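Local coordinates for protein thermosome subunit (Methanococcoides burtonii, PDB 3AQ1) that probably binds unfolded polypeptides and helps them to fold in an ATP-dependent manner, as a group II chaperonin of the TCP-1 family, at residues M230-K233 with V234-G238. Residues are numbered along the deposited sequence; the frame is centred on the assembly and turned at random.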
loop_
_atom_site.group_PDB
_atom_site.type_symbol
_atom_site.label_atom_id
_atom_site.label_comp_id
_atom_site.label_asym_id
_atom_site.label_seq_id
_atom_site.Cartn_x
_atom_site.Cartn_y
_atom_site.Cartn_z
ATOM N N MET A 230 -24.158 6.116 -35.692
ATOM C CA MET A 230 -23.558 5.747 -34.418
ATOM C C MET A 230 -22.039 5.759 -34.546
ATOM O O MET A 230 -21.338 6.437 -33.791
ATOM C CB MET A 230 -24.033 4.369 -34.003
ATOM C CG MET A 230 -23.538 3.899 -32.653
ATOM S SD MET A 230 -24.971 3.376 -31.730
ATOM C CE MET A 230 -25.862 4.940 -31.675
ATOM N N ALA A 231 -21.532 5.008 -35.518
ATOM C CA ALA A 231 -20.099 4.958 -35.752
ATOM C C ALA A 231 -19.522 6.350 -36.041
ATOM O O ALA A 231 -18.452 6.705 -35.541
ATOM C CB ALA A 231 -19.774 3.975 -36.874
ATOM N N GLU A 232 -20.234 7.145 -36.833
ATOM C CA GLU A 232 -19.724 8.458 -37.227
ATOM C C GLU A 232 -19.471 9.391 -36.031
ATOM O O GLU A 232 -18.546 10.209 -36.050
ATOM C CB GLU A 232 -20.643 9.119 -38.256
ATOM C CG GLU A 232 -20.097 10.423 -38.791
ATOM C CD GLU A 232 -18.807 10.233 -39.570
ATOM O OE1 GLU A 232 -18.598 9.119 -40.111
ATOM O OE2 GLU A 232 -18.014 11.203 -39.648
ATOM N N LYS A 233 -20.282 9.265 -34.986
ATOM C CA LYS A 233 -20.065 10.064 -33.786
ATOM C C LYS A 233 -18.747 9.683 -33.090
ATOM O O LYS A 233 -18.086 10.533 -32.504
ATOM C CB LYS A 233 -21.256 9.946 -32.830
ATOM C CG LYS A 233 -22.601 10.292 -33.474
ATOM C CD LYS A 233 -23.750 10.170 -32.490
ATOM C CE LYS A 233 -25.045 10.716 -33.063
ATOM N NZ LYS A 233 -26.203 10.329 -32.209
ATOM N N VAL A 234 -18.363 8.410 -33.163
ATOM C CA VAL A 234 -17.071 7.985 -32.642
ATOM C C VAL A 234 -15.966 8.472 -33.569
ATOM O O VAL A 234 -14.956 9.019 -33.114
ATOM C CB VAL A 234 -16.958 6.439 -32.482
ATOM C CG1 VAL A 234 -15.546 6.051 -32.117
ATOM C CG2 VAL A 234 -17.940 5.915 -31.435
ATOM N N ILE A 235 -16.155 8.279 -34.872
ATOM C CA ILE A 235 -15.134 8.679 -35.838
ATOM C C ILE A 235 -14.837 10.177 -35.757
ATOM O O ILE A 235 -13.688 10.595 -35.832
ATOM C CB ILE A 235 -15.539 8.338 -37.276
ATOM C CG1 ILE A 235 -15.951 6.870 -37.384
ATOM C CG2 ILE A 235 -14.405 8.644 -38.213
ATOM C CD1 ILE A 235 -15.569 6.225 -38.706
ATOM N N ALA A 236 -15.892 10.965 -35.573
ATOM C CA ALA A 236 -15.805 12.417 -35.512
ATOM C C ALA A 236 -15.119 12.993 -34.261
ATOM O O ALA A 236 -14.906 14.204 -34.162
ATOM C CB ALA A 236 -17.198 13.019 -35.667
ATOM N N SER A 237 -14.783 12.142 -33.305
ATOM C CA SER A 237 -14.134 12.608 -32.085
ATOM C C SER A 237 -12.703 13.028 -32.347
ATOM O O SER A 237 -12.124 13.754 -31.557
ATOM C CB SER A 237 -14.143 11.512 -31.011
ATOM O OG SER A 237 -13.308 10.433 -31.389
ATOM N N GLY A 238 -12.136 12.548 -33.449
ATOM C CA GLY A 238 -10.731 12.759 -33.758
ATOM C C GLY A 238 -9.841 11.626 -33.273
ATOM O O GLY A 238 -8.673 11.513 -33.659
#
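Ala231 and Ile235, joined by a backbone hydrogen bond, belong to a local contact along the C-terminal part of helix 226-235, where the helix runs down into the turn that precedes strand 241-244. Two i to i+4 bonds between 230-233 and 234-238 show the alpha-helical pattern. Ile235 N donates to Ala231 O at 2.9 Å with an N-H...O angle of 166°, whereas Ala236 N reaches Glu232 O at 2.8 Å. A weak bond from Val234 N to Ala231 O accompanies the first.

The side-chain approaches are mostly to backbone carbonyls. Ile235 places CG1 beside its own backbone N (chi1 -52°), which brings CG1 back toward Ala231 O, 3.1 Å away. Ala236 turns its CB toward Glu232 O. The carboxylate of Glu232 passes Ile235 loosely, OE1 standing 4.2 Å from CB.

Helix and following strand form part of an alpha/beta layer, and the centre of the contact lies about 40 Å from the centre of the chain, consistent with the apical domain of a group II chaperonin. Val234 lies on Leu191 and Leu193 of strand 184-193, the parallel neighbour of strand 241-244, as expected of a beta-alpha-beta crossover. Ala231 instead meets Ala252 and Tyr255 of helix 250-258. The extended chain of Lys233 carries NZ to a salt bridge with Asp288.

A type I turn runs from Ile235 to Gly238, and Gly238, with a phi of 93°, is the first residue to leave helical angles. Ser237 ties this turn back to the helix: both its N and its OG donate to Val234 O, the hydroxyl at 2.8 Å. The same OG also bonds to Ala239 N, so one hydroxyl links the carbonyl of Val234 to the chain leaving the turn.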